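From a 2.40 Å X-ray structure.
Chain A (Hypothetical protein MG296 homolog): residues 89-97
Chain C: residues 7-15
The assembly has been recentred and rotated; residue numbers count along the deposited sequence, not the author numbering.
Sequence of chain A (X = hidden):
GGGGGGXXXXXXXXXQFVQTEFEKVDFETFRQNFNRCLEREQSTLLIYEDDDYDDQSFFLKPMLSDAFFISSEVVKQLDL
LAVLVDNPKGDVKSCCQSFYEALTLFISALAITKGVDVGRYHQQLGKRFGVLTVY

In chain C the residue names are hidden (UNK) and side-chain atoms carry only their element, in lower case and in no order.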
# COMPACT_ATOMS: atom_id res chain seq x y z
N LYS A 89 4.86 -12.97 18.07
CA LYS A 89 3.59 -13.49 17.56
C LYS A 89 3.24 -13.15 16.12
O LYS A 89 3.80 -13.76 15.21
CB LYS A 89 2.43 -13.11 18.50
CG LYS A 89 2.42 -11.71 19.09
CD LYS A 89 1.39 -11.68 20.22
CE LYS A 89 1.06 -10.29 20.74
NZ LYS A 89 -0.16 -9.72 20.09
N GLY A 90 2.31 -12.22 15.91
CA GLY A 90 1.91 -11.83 14.55
C GLY A 90 0.41 -11.83 14.29
O GLY A 90 -0.20 -12.90 14.21
N ASP A 91 -0.22 -10.67 14.12
CA ASP A 91 -1.66 -10.65 13.89
C ASP A 91 -2.09 -11.25 12.56
O ASP A 91 -1.25 -11.56 11.71
CB ASP A 91 -2.23 -9.23 14.00
CG ASP A 91 -1.75 -8.31 12.89
OD1 ASP A 91 -0.56 -7.92 12.91
OD2 ASP A 91 -2.56 -7.98 11.99
N VAL A 92 -3.40 -11.39 12.38
CA VAL A 92 -4.00 -11.96 11.18
C VAL A 92 -4.07 -11.02 9.97
O VAL A 92 -3.82 -11.44 8.83
CB VAL A 92 -5.41 -12.47 11.49
CG1 VAL A 92 -6.21 -11.37 12.19
CG2 VAL A 92 -6.11 -12.87 10.20
N LYS A 93 -4.41 -9.76 10.21
CA LYS A 93 -4.54 -8.79 9.12
C LYS A 93 -3.21 -8.46 8.43
O LYS A 93 -3.14 -8.46 7.19
CB LYS A 93 -5.15 -7.49 9.64
CG LYS A 93 -6.22 -6.89 8.74
CD LYS A 93 -7.61 -7.36 9.16
CE LYS A 93 -7.78 -8.87 9.02
NZ LYS A 93 -9.08 -9.35 9.57
N SER A 94 -2.18 -8.18 9.22
CA SER A 94 -0.88 -7.83 8.68
C SER A 94 -0.29 -8.95 7.82
O SER A 94 0.34 -8.68 6.79
CB SER A 94 0.09 -7.45 9.82
OG SER A 94 0.37 -8.55 10.67
N CYS A 95 -0.50 -10.20 8.23
CA CYS A 95 0.01 -11.34 7.47
C CYS A 95 -0.71 -11.45 6.12
O CYS A 95 -0.10 -11.72 5.09
CB CYS A 95 -0.17 -12.64 8.25
SG CYS A 95 0.67 -12.67 9.85
N CYS A 96 -2.02 -11.25 6.14
CA CYS A 96 -2.83 -11.33 4.93
C CYS A 96 -2.60 -10.10 4.07
O CYS A 96 -2.77 -10.14 2.85
CB CYS A 96 -4.31 -11.40 5.27
SG CYS A 96 -4.85 -12.98 5.90
N GLN A 97 -2.24 -9.00 4.72
CA GLN A 97 -2.01 -7.77 3.99
C GLN A 97 -0.79 -7.99 3.11
O GLN A 97 -0.81 -7.64 1.93
CB GLN A 97 -1.81 -6.61 4.97
CG GLN A 97 -1.74 -5.25 4.28
CD GLN A 97 -3.06 -4.87 3.63
OE1 GLN A 97 -3.08 -4.20 2.61
NE2 GLN A 97 -4.16 -5.29 4.23
N UNK C 7 -0.36 -22.96 9.92
CA UNK C 7 -0.58 -21.68 9.19
C UNK C 7 -1.96 -21.12 9.48
O UNK C 7 -2.95 -21.86 9.52
c UNK C 7 -0.65 -20.61 6.88
c UNK C 7 0.70 -21.16 4.49
s UNK C 7 -1.00 -20.91 5.13
c UNK C 7 -0.44 -21.89 7.68
N UNK C 8 -2.03 -19.80 9.67
CA UNK C 8 -3.27 -19.11 9.97
C UNK C 8 -4.36 -19.47 8.96
O UNK C 8 -4.10 -19.56 7.75
c UNK C 8 -1.32 -15.81 10.24
c UNK C 8 -3.04 -17.60 9.96
c UNK C 8 -1.91 -14.71 11.09
c UNK C 8 -1.78 -17.17 10.69
n UNK C 8 -1.24 -14.68 12.41
N UNK C 9 -5.59 -19.69 9.44
CA UNK C 9 -6.75 -20.04 8.61
C UNK C 9 -7.13 -18.95 7.60
O UNK C 9 -7.54 -19.26 6.47
c UNK C 9 -7.84 -20.30 9.64
c UNK C 9 -7.06 -20.83 10.80
c UNK C 9 -5.90 -19.87 10.86
N UNK C 10 -7.00 -17.69 8.00
CA UNK C 10 -7.33 -16.59 7.10
C UNK C 10 -6.31 -16.54 5.97
O UNK C 10 -6.66 -16.28 4.82
c UNK C 10 -7.92 -12.76 7.69
o UNK C 10 -8.52 -12.64 8.76
n UNK C 10 -7.30 -11.74 7.09
c UNK C 10 -7.35 -15.25 7.84
c UNK C 10 -7.87 -14.10 6.97
N UNK C 11 -5.05 -16.81 6.30
CA UNK C 11 -4.00 -16.78 5.29
C UNK C 11 -4.31 -17.87 4.30
O UNK C 11 -4.51 -17.61 3.11
c UNK C 11 -1.46 -16.12 5.54
c UNK C 11 -1.80 -15.28 4.32
c UNK C 11 -2.63 -17.04 5.93
c UNK C 11 -0.22 -16.95 5.28
N UNK C 12 -4.37 -19.09 4.81
CA UNK C 12 -4.66 -20.27 4.01
C UNK C 12 -5.85 -20.09 3.07
O UNK C 12 -5.75 -20.39 1.88
c UNK C 12 -4.92 -21.47 4.94
c UNK C 12 -5.13 -23.90 5.39
c UNK C 12 -4.84 -22.86 4.32
c UNK C 12 -3.46 -23.07 3.72
N UNK C 13 -6.97 -19.59 3.59
CA UNK C 13 -8.17 -19.40 2.76
C UNK C 13 -8.00 -18.38 1.64
O UNK C 13 -8.64 -18.47 0.59
c UNK C 13 -9.36 -19.02 3.63
N UNK C 14 -7.13 -17.40 1.88
CA UNK C 14 -6.87 -16.34 0.91
C UNK C 14 -5.99 -16.93 -0.20
O UNK C 14 -6.21 -16.68 -1.39
c UNK C 14 -6.05 -13.81 -0.52
c UNK C 14 -6.13 -13.77 0.98
c UNK C 14 -4.92 -13.06 1.53
c UNK C 14 -6.16 -15.17 1.59
N UNK C 15 -4.99 -17.71 0.22
CA UNK C 15 -4.08 -18.36 -0.73
C UNK C 15 -4.90 -19.36 -1.52
O UNK C 15 -4.74 -19.51 -2.74
c UNK C 15 -2.02 -19.86 -0.93
c UNK C 15 -0.93 -20.55 -0.17
c UNK C 15 -1.46 -21.65 0.74
n UNK C 15 -1.27 -23.01 0.15
c UNK C 15 -2.96 -19.11 0.01

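Position 7 of chain C carries three carbons and a sulfur in an unbranched chain, the sulfur lying between the second and third carbons; none of them touches the stretch of chain A. A thioether of this kind is methionine, C:Met7.

Position 8 has four carbons in a row ending in a nitrogen, and that nitrogen reaches the backbone carbonyls of A:Gly90 and A:Asp91. The pattern fits lysine alone among the standard residues. The CA-to-CB bond of C:Lys8 points toward chain A. C:Lys8 NZ donates a hydrogen bond to A:Gly90 O at 2.7 Å and a weak one to A:Asp91 O at 3.2 Å. On the way, C:Lys8 CE passes 3.5 Å from A:Val92 CA and 3.5 Å from A:Cys95 SG, so the aliphatic part of the chain is packed as well.

At position 9 three carbons close a ring onto the backbone nitrogen and make no contact with this stretch of chain A. The ring is the signature of proline, and C:Pro9 opens the helix, just after the N-cap position.

Position 10 shows three carbons, the third bearing one oxygen and one nitrogen, and chain A covers 84 Å² of the residue: a glutamine. The CA-to-CB bond of C:Gln10 points toward chain A, and chi1 and chi2, both t, extend the chain. Its amide is probably turned over in the model, so the contact is better judged by the covered area.

Position 11 has four carbons forked at the second, with a terminal carbon near A:Cys96 SG and A:Cys95 O, hence leucine. C:Leu11 leaves the backbone sideways, but its end comes nearer, placing C:Leu11 CD2 4.1 Å from A:Cys96 SG and 4.0 Å from A:Cys95 O.

Position 12 has the same forked set of four carbons, out of reach of the stretch, and is also leucine, C:Leu12. A single carbon at position 13, likewise without contact to this stretch of chain A, gives alanine, C:Ala13.

Position 14, again four carbons forked at the second, brings a terminal carbon near A:Cys96 CB and is leucine. The CA-to-CB bond of C:Leu14 points toward chain A, with C:Leu14 CD1 4.1 Å from A:Cys96 CB.

Position 15 repeats the row of four carbons ending in nitrogen, which does not reach the stretch of chain A; it is lysine, C:Lys15.

The two helices run in nearly the same direction, at 26°, with their axes approaching to 9.3 Å. C:Leu11 and C:Leu14 meet A:Cys96, whose CA lies 5.6 Å from C:Leu11 CA. This packing, in which the two leucines supply apolar contacts and C:Gln10 a larger covered area, is joined, beside the start of the chain A helix, by the polar anchor of C:Lys8. Together the stretches bury 423 Å².

Chain C (7-15) MKPQLLALK
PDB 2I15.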